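PDB 5K8R: protocadherin gamma-B3 from Homo sapiens, which is a potential calcium-dependent cell-adhesion protein that may take part in establishing and maintaining specific neuronal connections in the brain. Local coordinates for residues Thr118-Leu124 against Glu163-Pro169; Phe212-Tyr217 against Tyr300-Gln304; Pro315-Ser321 against Ser403-Ile408. All coordinates share one frame; numbering follows the deposited sequence.

Interaction 1 of 3, residues Thr118-Leu124 against Glu163-Pro169; sequences TGATFAL and ELVLKAP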
ATOM      1  N   THR A 118       5.580  19.541  -0.512  1.00 44.66           N
ATOM      2  CA  THR A 118       5.460  20.825  -1.188  1.00 32.98           C
ATOM      3  C   THR A 118       6.682  21.066  -2.062  1.00 33.84           C
ATOM      4  O   THR A 118       7.822  20.919  -1.613  1.00 48.74           O
ATOM      5  CB  THR A 118       5.306  21.953  -0.166  1.00 36.68           C
ATOM      6  OG1 THR A 118       4.135  21.725   0.628  1.00 53.97           O
ATOM      7  CG2 THR A 118       5.181  23.295  -0.870  1.00 35.79           C
ATOM      8  N   GLY A 119       6.441  21.428  -3.320  1.00 30.57           N
ATOM      9  CA  GLY A 119       7.502  21.601  -4.286  1.00 26.47           C
ATOM     10  C   GLY A 119       7.723  20.419  -5.201  1.00 38.10           C
ATOM     11  O   GLY A 119       8.611  20.483  -6.062  1.00 45.41           O
ATOM     12  N   ALA A 120       6.951  19.347  -5.043  1.00 37.80           N
ATOM     13  CA  ALA A 120       7.099  18.177  -5.896  1.00 34.18           C
ATOM     14  C   ALA A 120       6.735  18.515  -7.336  1.00 35.59           C
ATOM     15  O   ALA A 120       5.813  19.295  -7.596  1.00 34.16           O
ATOM     16  CB  ALA A 120       6.222  17.034  -5.386  1.00 30.94           C
ATOM     17  N   THR A 121       7.463  17.920  -8.274  1.00 36.31           N
ATOM     18  CA  THR A 121       7.300  18.185  -9.696  1.00 34.99           C
ATOM     19  C   THR A 121       6.774  16.942 -10.403  1.00 44.21           C
ATOM     20  O   THR A 121       7.242  15.827 -10.152  1.00 52.86           O
ATOM     21  CB  THR A 121       8.627  18.628 -10.323  1.00 40.30           C
ATOM     22  OG1 THR A 121       8.996  19.912  -9.802  1.00 52.03           O
ATOM     23  CG2 THR A 121       8.510  18.718 -11.835  1.00 49.88           C
ATOM     24  N   PHE A 122       5.797  17.144 -11.284  1.00 37.80           N
ATOM     25  CA  PHE A 122       5.182  16.072 -12.052  1.00 36.90           C
ATOM     26  C   PHE A 122       5.169  16.451 -13.525  1.00 37.14           C
ATOM     27  O   PHE A 122       4.860  17.593 -13.880  1.00 44.33           O
ATOM     28  CB  PHE A 122       3.759  15.790 -11.563  1.00 22.71           C
ATOM     29  CG  PHE A 122       3.661  15.600 -10.078  1.00 28.80           C
ATOM     30  CD1 PHE A 122       3.889  14.360  -9.508  1.00 29.63           C
ATOM     31  CD2 PHE A 122       3.350  16.667  -9.250  1.00 22.80           C
ATOM     32  CE1 PHE A 122       3.804  14.184  -8.140  1.00 36.13           C
ATOM     33  CE2 PHE A 122       3.263  16.498  -7.882  1.00 30.72           C
ATOM     34  CZ  PHE A 122       3.491  15.255  -7.325  1.00 27.83           C
ATOM     35  N   ALA A 123       5.505  15.485 -14.375  1.00 44.94           N
ATOM     36  CA  ALA A 123       5.602  15.742 -15.804  1.00 37.30           C
ATOM     37  C   ALA A 123       4.220  15.898 -16.425  1.00 33.96           C
ATOM     38  O   ALA A 123       3.288  15.154 -16.109  1.00 46.73           O
ATOM     39  CB  ALA A 123       6.360  14.609 -16.495  1.00 37.93           C
ATOM     40  N   LEU A 124       4.094  16.878 -17.315  1.00 35.98           N
ATOM     41  CA  LEU A 124       2.873  17.110 -18.072  1.00 33.47           C
ATOM     42  C   LEU A 124       3.145  16.889 -19.552  1.00 31.28           C
ATOM     43  O   LEU A 124       4.236  17.195 -20.045  1.00 37.27           O
ATOM     44  CB  LEU A 124       2.335  18.524 -17.847  1.00 25.82           C
ATOM     45  CG  LEU A 124       1.761  18.812 -16.462  1.00 36.51           C
ATOM     46  CD1 LEU A 124       1.212  20.228 -16.398  1.00 40.98           C
ATOM     47  CD2 LEU A 124       0.686  17.794 -16.120  1.00 20.13           C
ATOM     48  N   GLU A 163       5.613  21.682 -16.564  1.00 39.52           N
ATOM     49  CA  GLU A 163       5.647  20.755 -15.444  1.00 34.05           C
ATOM     50  C   GLU A 163       4.724  21.270 -14.352  1.00 30.94           C
ATOM     51  O   GLU A 163       4.714  22.468 -14.052  1.00 25.95           O
ATOM     52  CB  GLU A 163       7.066  20.578 -14.885  1.00 28.08           C
ATOM     53  CG  GLU A 163       7.997  19.764 -15.765  1.00 38.63           C
ATOM     54  CD  GLU A 163       9.376  19.600 -15.154  1.00 49.76           C
ATOM     55  OE1 GLU A 163       9.733  20.400 -14.264  1.00 48.52           O
ATOM     56  OE2 GLU A 163      10.102  18.669 -15.562  1.00 55.17           O
ATOM     57  N   LEU A 164       3.948  20.362 -13.772  1.00 29.08           N
ATOM     58  CA  LEU A 164       3.072  20.707 -12.664  1.00 29.31           C
ATOM     59  C   LEU A 164       3.861  20.685 -11.363  1.00 23.36           C
ATOM     60  O   LEU A 164       4.667  19.783 -11.128  1.00 27.43           O
ATOM     61  CB  LEU A 164       1.901  19.726 -12.593  1.00 42.33           C
ATOM     62  CG  LEU A 164       0.670  20.135 -11.788  1.00 43.35           C
ATOM     63  CD1 LEU A 164      -0.002  21.342 -12.424  1.00 29.45           C
ATOM     64  CD2 LEU A 164      -0.298  18.968 -11.684  1.00 43.75           C
ATOM     65  N   VAL A 165       3.639  21.688 -10.517  1.00 25.44           N
ATOM     66  CA  VAL A 165       4.361  21.804  -9.256  1.00 29.17           C
ATOM     67  C   VAL A 165       3.356  21.941  -8.120  1.00 35.35           C
ATOM     68  O   VAL A 165       2.348  22.645  -8.244  1.00 32.14           O
ATOM     69  CB  VAL A 165       5.359  22.985  -9.268  1.00 31.14           C
ATOM     70  CG1 VAL A 165       4.654  24.299  -9.549  1.00 29.49           C
ATOM     71  CG2 VAL A 165       6.131  23.055  -7.956  1.00 32.17           C
ATOM     72  N   LEU A 166       3.628  21.249  -7.017  1.00 42.08           N
ATOM     73  CA  LEU A 166       2.769  21.267  -5.842  1.00 27.03           C
ATOM     74  C   LEU A 166       3.256  22.347  -4.883  1.00 31.63           C
ATOM     75  O   LEU A 166       4.392  22.287  -4.402  1.00 53.55           O
ATOM     76  CB  LEU A 166       2.775  19.899  -5.159  1.00 30.72           C
ATOM     77  CG  LEU A 166       1.798  19.681  -4.004  1.00 34.33           C
ATOM     78  CD1 LEU A 166       0.385  19.508  -4.537  1.00 42.66           C
ATOM     79  CD2 LEU A 166       2.215  18.483  -3.165  1.00 30.91           C
ATOM     80  N   LYS A 167       2.399  23.330  -4.606  1.00 23.37           N
ATOM     81  CA  LYS A 167       2.742  24.404  -3.685  1.00 44.25           C
ATOM     82  C   LYS A 167       2.031  24.303  -2.342  1.00 49.00           C
ATOM     83  O   LYS A 167       2.413  25.012  -1.406  1.00 56.21           O
ATOM     84  CB  LYS A 167       2.440  25.769  -4.321  1.00 44.53           C
ATOM     85  CG  LYS A 167       0.993  25.966  -4.730  1.00 49.92           C
ATOM     86  CD  LYS A 167       0.769  27.372  -5.259  1.00 60.18           C
ATOM     87  CE  LYS A 167      -0.675  27.583  -5.677  1.00 54.64           C
ATOM     88  NZ  LYS A 167      -0.908  28.957  -6.200  1.00 54.06           N
ATOM     89  N   ALA A 168       1.016  23.447  -2.223  1.00 51.35           N
ATOM     90  CA  ALA A 168       0.311  23.213  -0.973  1.00 43.31           C
ATOM     91  C   ALA A 168       0.050  21.719  -0.850  1.00 49.26           C
ATOM     92  O   ALA A 168      -0.266  21.063  -1.852  1.00 54.17           O
ATOM     93  CB  ALA A 168      -1.013  23.987  -0.904  1.00 41.73           C
ATOM     94  N   PRO A 169       0.176  21.156   0.352  1.00 51.75           N
ATOM     95  CA  PRO A 169       0.031  19.704   0.507  1.00 44.01           C
ATOM     96  C   PRO A 169      -1.358  19.221   0.115  1.00 45.12           C
ATOM     97  O   PRO A 169      -2.338  19.967   0.128  1.00 57.83           O
ATOM     98  CB  PRO A 169       0.295  19.476   2.002  1.00 38.95           C
ATOM     99  CG  PRO A 169       1.070  20.677   2.441  1.00 42.57           C
ATOM    100  CD  PRO A 169       0.546  21.814   1.616  1.00 51.70           C
TER
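The Phe122 ring meets the neighbouring strand with its edge, CB of Leu166 lying close to the ring plane, 4.4 Å from CE2 of Phe122. The carbonyl O of Leu164 approaches the same ring obliquely. With CG anti to its carbonyl carbon (chi1 -50°), the ring swings back along the strand toward Leu166, and Ile112 and Ala116 add further apolar contacts to it. The flat group on the other side of the sheet is the carboxylate of Glu163. Its OE1 lies 3.2 Å from the Thr121 methyl CG2, a van der Waals contact that does nothing for the charge, which a long, weak ion pair with Lys153 may partly balance.

Phe122 and Glu163 lie on opposite faces of an antiparallel strand pairing in the second cadherin repeat, whose Greek-key sandwich has 121-123 as an outer strand of one sheet beside 160-166. Phe122 and Leu164 form a hydrogen-bonded pair: N of Phe122 donates to O of Leu164 at 2.9 Å, and N of Leu164 returns a bond to O of Phe122. Thr121-Val165 and Ala123-Glu163 are the flanking non-hydrogen-bonded pairs. Farther along, N of Leu166 donates to O of Ala120 at 3.0 Å. Gly119 N also bonds to Leu166 O, although the modelled separation is too short for its length to be trusted. At phi 98° a CB on Gly119 would collide with the carbonyl O of Thr118, so the backbone shape alone accounts for a glycine.

Beyond the paired residues, Leu124 turns toward the partner strand, CD1 resting 3.9 Å from CB of Leu164. At the opposite end the Thr118 methyl CG2 sits 3.3 Å from O of Lys167, while Thr118 OG1 lies beside the Pro169 ring at CG and CD.

Interaction 2 of 3, residues Phe212-Tyr217 against Tyr300-Gln304; sequences FTQDMY and YCKVQ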
ATOM      1  N   PHE A 212     -10.574   5.042  18.498  1.00 34.65           N
ATOM      2  CA  PHE A 212     -11.684   4.451  19.231  1.00 32.88           C
ATOM      3  C   PHE A 212     -12.692   5.524  19.621  1.00 41.47           C
ATOM      4  O   PHE A 212     -12.324   6.651  19.963  1.00 43.69           O
ATOM      5  CB  PHE A 212     -11.183   3.731  20.482  1.00 42.34           C
ATOM      6  CG  PHE A 212     -10.698   2.335  20.226  1.00 42.94           C
ATOM      7  CD1 PHE A 212     -11.600   1.309  19.989  1.00 40.04           C
ATOM      8  CD2 PHE A 212      -9.345   2.042  20.236  1.00 40.51           C
ATOM      9  CE1 PHE A 212     -11.159   0.020  19.757  1.00 41.25           C
ATOM     10  CE2 PHE A 212      -8.899   0.755  20.006  1.00 38.25           C
ATOM     11  CZ  PHE A 212      -9.808  -0.257  19.768  1.00 33.83           C
ATOM     12  N   THR A 213     -13.976   5.161  19.571  1.00 42.37           N
ATOM     13  CA  THR A 213     -15.022   6.097  19.965  1.00 41.03           C
ATOM     14  C   THR A 213     -14.982   6.389  21.459  1.00 46.34           C
ATOM     15  O   THR A 213     -15.436   7.453  21.894  1.00 53.46           O
ATOM     16  CB  THR A 213     -16.395   5.551  19.570  1.00 40.72           C
ATOM     17  OG1 THR A 213     -16.666   4.355  20.312  1.00 43.08           O
ATOM     18  CG2 THR A 213     -16.430   5.234  18.085  1.00 35.65           C
ATOM     19  N   GLN A 214     -14.452   5.462  22.256  1.00 41.47           N
ATOM     20  CA  GLN A 214     -14.311   5.646  23.692  1.00 39.77           C
ATOM     21  C   GLN A 214     -12.980   5.065  24.139  1.00 39.12           C
ATOM     22  O   GLN A 214     -12.549   4.024  23.635  1.00 42.99           O
ATOM     23  CB  GLN A 214     -15.450   4.972  24.470  1.00 48.09           C
ATOM     24  CG  GLN A 214     -16.845   5.455  24.113  1.00 52.96           C
ATOM     25  CD  GLN A 214     -17.925   4.716  24.879  1.00 50.60           C
ATOM     26  OE1 GLN A 214     -17.641   4.000  25.839  1.00 51.64           O
ATOM     27  NE2 GLN A 214     -19.172   4.884  24.454  1.00 53.34           N
ATOM     28  N   ASP A 215     -12.330   5.743  25.084  1.00 48.52           N
ATOM     29  CA  ASP A 215     -11.127   5.210  25.708  1.00 49.06           C
ATOM     30  C   ASP A 215     -11.435   4.190  26.795  1.00 52.85           C
ATOM     31  O   ASP A 215     -10.505   3.619  27.371  1.00 59.07           O
ATOM     32  CB  ASP A 215     -10.282   6.347  26.290  1.00 52.24           C
ATOM     33  CG  ASP A 215      -9.685   7.236  25.219  1.00 77.59           C
ATOM     34  OD1 ASP A 215      -9.369   6.720  24.125  1.00 86.11           O
ATOM     35  OD2 ASP A 215      -9.529   8.450  25.469  1.00 88.93           O
ATOM     36  N   MET A 216     -12.713   3.950  27.083  1.00 52.99           N
ATOM     37  CA  MET A 216     -13.119   2.994  28.104  1.00 34.85           C
ATOM     38  C   MET A 216     -14.553   2.572  27.829  1.00 37.86           C
ATOM     39  O   MET A 216     -15.440   3.425  27.722  1.00 41.09           O
ATOM     40  CB  MET A 216     -12.996   3.599  29.508  1.00 41.14           C
ATOM     41  CG  MET A 216     -13.745   2.830  30.587  1.00 56.50           C
ATOM     42  SD  MET A 216     -13.076   1.183  30.887  1.00 57.91           S
ATOM     43  CE  MET A 216     -11.486   1.588  31.606  1.00 51.10           C
ATOM     44  N   TYR A 217     -14.774   1.266  27.710  1.00 37.30           N
ATOM     45  CA  TYR A 217     -16.105   0.697  27.505  1.00 36.72           C
ATOM     46  C   TYR A 217     -16.476  -0.074  28.767  1.00 48.86           C
ATOM     47  O   TYR A 217     -16.036  -1.211  28.962  1.00 55.70           O
ATOM     48  CB  TYR A 217     -16.136  -0.203  26.274  1.00 33.61           C
ATOM     49  CG  TYR A 217     -15.796   0.500  24.979  1.00 40.55           C
ATOM     50  CD1 TYR A 217     -16.773   1.158  24.245  1.00 35.25           C
ATOM     51  CD2 TYR A 217     -14.497   0.496  24.485  1.00 47.87           C
ATOM     52  CE1 TYR A 217     -16.468   1.799  23.058  1.00 38.41           C
ATOM     53  CE2 TYR A 217     -14.181   1.135  23.299  1.00 36.73           C
ATOM     54  CZ  TYR A 217     -15.170   1.783  22.590  1.00 44.36           C
ATOM     55  OH  TYR A 217     -14.859   2.419  21.409  1.00 44.71           O
ATOM     56  N   TYR A 300      -5.263   1.925  21.077  1.00 32.97           N
ATOM     57  CA  TYR A 300      -5.459   1.107  22.267  1.00 43.56           C
ATOM     58  C   TYR A 300      -6.511   1.732  23.167  1.00 50.79           C
ATOM     59  O   TYR A 300      -6.465   2.934  23.442  1.00 55.39           O
ATOM     60  CB  TYR A 300      -4.141   0.931  23.032  1.00 39.75           C
ATOM     61  CG  TYR A 300      -3.066   0.234  22.228  1.00 43.48           C
ATOM     62  CD1 TYR A 300      -2.212   0.955  21.401  1.00 35.58           C
ATOM     63  CD2 TYR A 300      -2.907  -1.143  22.291  1.00 41.51           C
ATOM     64  CE1 TYR A 300      -1.231   0.323  20.661  1.00 36.70           C
ATOM     65  CE2 TYR A 300      -1.928  -1.784  21.555  1.00 54.77           C
ATOM     66  CZ  TYR A 300      -1.093  -1.047  20.741  1.00 49.15           C
ATOM     67  OH  TYR A 300      -0.117  -1.680  20.007  1.00 52.16           O
ATOM     68  N   CYS A 301      -7.456   0.909  23.622  1.00 51.95           N
ATOM     69  CA  CYS A 301      -8.469   1.324  24.580  1.00 45.86           C
ATOM     70  C   CYS A 301      -8.599   0.240  25.642  1.00 45.12           C
ATOM     71  O   CYS A 301      -7.874  -0.760  25.631  1.00 47.17           O
ATOM     72  CB  CYS A 301      -9.814   1.594  23.893  1.00 44.44           C
ATOM     73  SG  CYS A 301     -10.659   0.114  23.293  1.00 41.69           S
ATOM     74  N   LYS A 302      -9.533   0.436  26.568  1.00 45.74           N
ATOM     75  CA  LYS A 302      -9.759  -0.511  27.647  1.00 37.70           C
ATOM     76  C   LYS A 302     -11.238  -0.862  27.730  1.00 34.38           C
ATOM     77  O   LYS A 302     -12.107  -0.120  27.264  1.00 40.95           O
ATOM     78  CB  LYS A 302      -9.268   0.038  28.995  1.00 31.00           C
ATOM     79  CG  LYS A 302      -7.758   0.191  29.084  1.00 37.26           C
ATOM     80  CD  LYS A 302      -7.318   0.566  30.490  1.00 49.63           C
ATOM     81  CE  LYS A 302      -5.802   0.666  30.584  1.00 59.14           C
ATOM     82  NZ  LYS A 302      -5.350   0.975  31.971  1.00 63.15           N
ATOM     83  N   VAL A 303     -11.509  -2.016  28.333  1.00 29.00           N
ATOM     84  CA  VAL A 303     -12.857  -2.540  28.506  1.00 36.29           C
ATOM     85  C   VAL A 303     -12.982  -3.035  29.940  1.00 41.91           C
ATOM     86  O   VAL A 303     -12.179  -3.863  30.384  1.00 39.89           O
ATOM     87  CB  VAL A 303     -13.166  -3.674  27.512  1.00 32.36           C
ATOM     88  CG1 VAL A 303     -14.348  -4.495  27.995  1.00 55.37           C
ATOM     89  CG2 VAL A 303     -13.439  -3.107  26.127  1.00 28.22           C
ATOM     90  N   GLN A 304     -13.976  -2.525  30.663  1.00 38.36           N
ATOM     91  CA  GLN A 304     -14.230  -2.927  32.043  1.00 42.26           C
ATOM     92  C   GLN A 304     -15.594  -3.598  32.106  1.00 48.87           C
ATOM     93  O   GLN A 304     -16.624  -2.948  31.896  1.00 46.09           O
ATOM     94  CB  GLN A 304     -14.157  -1.732  32.992  1.00 38.06           C
ATOM     95  CG  GLN A 304     -14.323  -2.107  34.456  1.00 38.71           C
ATOM     96  CD  GLN A 304     -14.017  -0.960  35.396  1.00 48.69           C
ATOM     97  OE1 GLN A 304     -13.417   0.040  35.001  1.00 64.26           O
ATOM     98  NE2 GLN A 304     -14.428  -1.098  36.651  1.00 64.23           N
TER
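Cys301 places one sulfur against two aromatic rings in two different ways. Its SG stands over the centre of the Phe212 ring, 3.5 Å from the centroid and only 6° off the ring normal, while the same atom lies in the plane of the Tyr217 ring, at its edge, 3.7 Å from CE2 of Tyr217. The sulfur reaches this position because chi1 of Cys301 (71°) sets SG between the backbone N and the carbonyl carbon, and its CB joins in with a CH-pi contact on the same Phe212 ring. A leucine in place of Phe212 would probably leave the sulfur without its aromatic face and open a gap beside Cys301. Tyr217 is further fixed by Gln214 CB packed on one ring face and by a hydrogen bond between its OH and Thr213 OG1.

Away from the rings, Met216, bent at chi2 and chi3, touches two residues: SD lies 3.8 Å from CB of Gln304, and CE meets CB of Lys302. Between these two layers the parallel backbones are joined by Tyr217 N to Lys302 O at 3.0 Å, and by Gln304 N to Tyr217 O.

In the third cadherin repeat, strand 216-222 thus edges the sheet beside 298-308, whose other neighbour is 284-292. Phe212 belongs instead to short strand 211-212, paired with 230-237 in the opposing sheet, and packs on Val289 and Ala291.

Interaction 3 of 3, residues Pro315-Ser321 against Ser403-Ile408; sequences PEITLAS and SSSKTI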
ATOM      1  N   PRO A 315     -27.652 -21.436  51.382  1.00 50.27           N
ATOM      2  CA  PRO A 315     -26.959 -21.420  52.676  1.00 45.89           C
ATOM      3  C   PRO A 315     -26.536 -22.820  53.091  1.00 45.23           C
ATOM      4  O   PRO A 315     -27.176 -23.817  52.748  1.00 54.99           O
ATOM      5  CB  PRO A 315     -28.009 -20.846  53.635  1.00 39.91           C
ATOM      6  CG  PRO A 315     -28.964 -20.105  52.758  1.00 47.28           C
ATOM      7  CD  PRO A 315     -29.009 -20.875  51.475  1.00 55.72           C
ATOM      8  N   GLU A 316     -25.427 -22.875  53.821  1.00 45.77           N
ATOM      9  CA  GLU A 316     -24.871 -24.133  54.294  1.00 45.81           C
ATOM     10  C   GLU A 316     -24.874 -24.193  55.815  1.00 40.27           C
ATOM     11  O   GLU A 316     -24.598 -23.203  56.492  1.00 45.25           O
ATOM     12  CB  GLU A 316     -23.448 -24.322  53.764  1.00 55.24           C
ATOM     13  CG  GLU A 316     -22.812 -25.648  54.150  1.00 76.81           C
ATOM     14  CD  GLU A 316     -21.423 -25.820  53.567  1.00103.35           C
ATOM     15  OE1 GLU A 316     -21.210 -25.411  52.407  1.00111.57           O
ATOM     16  OE2 GLU A 316     -20.546 -26.363  54.270  1.00111.65           O
ATOM     17  N   ILE A 317     -25.190 -25.369  56.337  1.00 41.93           N
ATOM     18  CA  ILE A 317     -25.243 -25.607  57.774  1.00 33.63           C
ATOM     19  C   ILE A 317     -24.185 -26.639  58.133  1.00 35.34           C
ATOM     20  O   ILE A 317     -24.069 -27.677  57.469  1.00 41.28           O
ATOM     21  CB  ILE A 317     -26.638 -26.084  58.216  1.00 30.43           C
ATOM     22  CG1 ILE A 317     -27.719 -25.126  57.714  1.00 35.63           C
ATOM     23  CG2 ILE A 317     -26.702 -26.217  59.729  1.00 36.42           C
ATOM     24  CD1 ILE A 317     -29.126 -25.607  57.990  1.00 29.98           C
ATOM     25  N   THR A 318     -23.417 -26.357  59.180  1.00 37.44           N
ATOM     26  CA  THR A 318     -22.447 -27.291  59.730  1.00 40.86           C
ATOM     27  C   THR A 318     -22.778 -27.527  61.197  1.00 47.36           C
ATOM     28  O   THR A 318     -23.072 -26.581  61.933  1.00 51.00           O
ATOM     29  CB  THR A 318     -21.017 -26.763  59.587  1.00 43.34           C
ATOM     30  OG1 THR A 318     -20.779 -26.390  58.224  1.00 51.73           O
ATOM     31  CG2 THR A 318     -20.015 -27.829  59.993  1.00 44.56           C
ATOM     32  N   LEU A 319     -22.738 -28.786  61.619  1.00 50.37           N
ATOM     33  CA  LEU A 319     -23.191 -29.167  62.947  1.00 45.18           C
ATOM     34  C   LEU A 319     -22.081 -29.857  63.726  1.00 40.13           C
ATOM     35  O   LEU A 319     -21.213 -30.522  63.151  1.00 41.19           O
ATOM     36  CB  LEU A 319     -24.416 -30.086  62.866  1.00 48.93           C
ATOM     37  CG  LEU A 319     -25.641 -29.489  62.172  1.00 37.68           C
ATOM     38  CD1 LEU A 319     -26.786 -30.489  62.139  1.00 40.92           C
ATOM     39  CD2 LEU A 319     -26.069 -28.201  62.859  1.00 32.02           C
ATOM     40  N   ALA A 320     -22.119 -29.687  65.045  1.00 47.96           N
ATOM     41  CA  ALA A 320     -21.221 -30.385  65.953  1.00 45.29           C
ATOM     42  C   ALA A 320     -22.000 -30.788  67.196  1.00 44.18           C
ATOM     43  O   ALA A 320     -23.056 -30.227  67.496  1.00 51.69           O
ATOM     44  CB  ALA A 320     -20.008 -29.523  66.332  1.00 32.39           C
ATOM     45  N   SER A 321     -21.474 -31.774  67.917  1.00 45.35           N
ATOM     46  CA  SER A 321     -22.123 -32.267  69.128  1.00 45.51           C
ATOM     47  C   SER A 321     -21.149 -33.172  69.868  1.00 41.87           C
ATOM     48  O   SER A 321     -20.081 -33.522  69.357  1.00 51.16           O
ATOM     49  CB  SER A 321     -23.422 -33.015  68.809  1.00 43.48           C
ATOM     50  OG  SER A 321     -23.186 -34.095  67.925  1.00 50.51           O
ATOM     51  N   SER A 403     -32.704 -21.908  50.487  1.00 46.54           N
ATOM     52  CA  SER A 403     -32.690 -22.500  51.816  1.00 44.44           C
ATOM     53  C   SER A 403     -32.065 -23.886  51.751  1.00 33.89           C
ATOM     54  O   SER A 403     -31.835 -24.442  50.674  1.00 35.77           O
ATOM     55  CB  SER A 403     -34.102 -22.573  52.405  1.00 46.85           C
ATOM     56  OG  SER A 403     -34.953 -23.358  51.587  1.00 57.24           O
ATOM     57  N   SER A 404     -31.792 -24.437  52.932  1.00 28.68           N
ATOM     58  CA  SER A 404     -31.267 -25.787  53.065  1.00 39.14           C
ATOM     59  C   SER A 404     -31.576 -26.287  54.468  1.00 48.25           C
ATOM     60  O   SER A 404     -31.737 -25.494  55.402  1.00 54.69           O
ATOM     61  CB  SER A 404     -29.759 -25.840  52.793  1.00 37.59           C
ATOM     62  OG  SER A 404     -29.041 -25.057  53.730  1.00 47.00           O
ATOM     63  N   SER A 405     -31.657 -27.609  54.605  1.00 44.19           N
ATOM     64  CA  SER A 405     -31.972 -28.247  55.873  1.00 44.15           C
ATOM     65  C   SER A 405     -30.909 -29.283  56.206  1.00 39.38           C
ATOM     66  O   SER A 405     -30.271 -29.851  55.315  1.00 44.46           O
ATOM     67  CB  SER A 405     -33.352 -28.923  55.842  1.00 40.09           C
ATOM     68  OG  SER A 405     -34.379 -27.985  55.573  1.00 54.63           O
ATOM     69  N   LYS A 406     -30.726 -29.522  57.502  1.00 41.72           N
ATOM     70  CA  LYS A 406     -29.823 -30.566  57.966  1.00 45.32           C
ATOM     71  C   LYS A 406     -30.361 -31.127  59.273  1.00 52.62           C
ATOM     72  O   LYS A 406     -30.630 -30.370  60.211  1.00 50.88           O
ATOM     73  CB  LYS A 406     -28.398 -30.032  58.149  1.00 44.40           C
ATOM     74  CG  LYS A 406     -27.379 -31.098  58.513  1.00 50.74           C
ATOM     75  CD  LYS A 406     -25.958 -30.595  58.318  1.00 62.89           C
ATOM     76  CE  LYS A 406     -25.636 -30.412  56.844  1.00 66.99           C
ATOM     77  NZ  LYS A 406     -25.677 -31.703  56.102  1.00 79.83           N
ATOM     78  N   THR A 407     -30.518 -32.446  59.327  1.00 53.66           N
ATOM     79  CA  THR A 407     -31.120 -33.127  60.465  1.00 47.46           C
ATOM     80  C   THR A 407     -30.068 -33.964  61.181  1.00 43.95           C
ATOM     81  O   THR A 407     -29.361 -34.756  60.548  1.00 39.53           O
ATOM     82  CB  THR A 407     -32.283 -34.016  60.017  1.00 41.69           C
ATOM     83  OG1 THR A 407     -33.299 -33.206  59.414  1.00 51.11           O
ATOM     84  CG2 THR A 407     -32.874 -34.764  61.202  1.00 41.27           C
ATOM     85  N   ILE A 408     -29.972 -33.787  62.496  1.00 40.61           N
ATOM     86  CA  ILE A 408     -29.050 -34.541  63.335  1.00 42.51           C
ATOM     87  C   ILE A 408     -29.860 -35.306  64.373  1.00 46.14           C
ATOM     88  O   ILE A 408     -30.870 -34.804  64.883  1.00 40.39           O
ATOM     89  CB  ILE A 408     -28.008 -33.620  64.007  1.00 41.47           C
ATOM     90  CG1 ILE A 408     -26.998 -34.439  64.816  1.00 47.34           C
ATOM     91  CG2 ILE A 408     -28.687 -32.572  64.882  1.00 32.51           C
ATOM     92  CD1 ILE A 408     -25.932 -33.602  65.488  1.00 50.83           C
TER
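Ser404 OG donates to the carbonyl O of Pro315 in the one hydrogen bond between the two segments; the modelled length of 2.4 Å from Ser404 OG to Pro315 O is doubtful. A chi1 of 62° on Ser404 turns its hydroxyl toward that carbonyl. The rest is carbon packing, partly on carbonyl and hydroxyl oxygens. Ile317 lays CD1 3.7 Å from O of Ser404, and Leu319 reaches across with CD1, which touches both CG of Lys406 and, in an apolar contact at 3.8 Å, CB of Ile408. Lys406 folds at its last two torsions and runs past Leu319 in the opposite direction, bringing its CE to 3.2 Å from O of Ile317. Ile408 also sends CD1 to the hydroxyl of Ser321.

With axes 7.0 Å apart and running at 18° to each other, the strands meet by side chains and lack a backbone pairing, as befits the two layers of a cadherin sandwich. Strand 316-321 edges one sheet beside 335-342, where Ile339 packs on Ile317 and Leu319. Strand 403-413 lies in the other, between 325-327 and 387-396. Near the interdomain calcium site, Pro315 packs on the ligands Asp343 and Asp396.

In the fold
From the N terminus the three contacts come in series, none nested and none crossing, each within its own cadherin repeat. Interaction 1 closes a 38-residue excursion inside the second repeat, tying two neighbouring strands of one sheet. Interaction 2 brings strand 216-222, near the start of the third repeat, beside its last strand, 298-308, over 82 intervening residues. Interaction 3 spans a similar loop in the fourth repeat but joins opposite sheets. Calcium sites separate successive repeats, and the centres of interactions 1 and 3 lie about 88 Å apart. In the antiparallel dimer interactions 1 and 2 come together: Ala123 packs on Tyr300 of the second subunit, so contacts distant within one chain are adjacent between two.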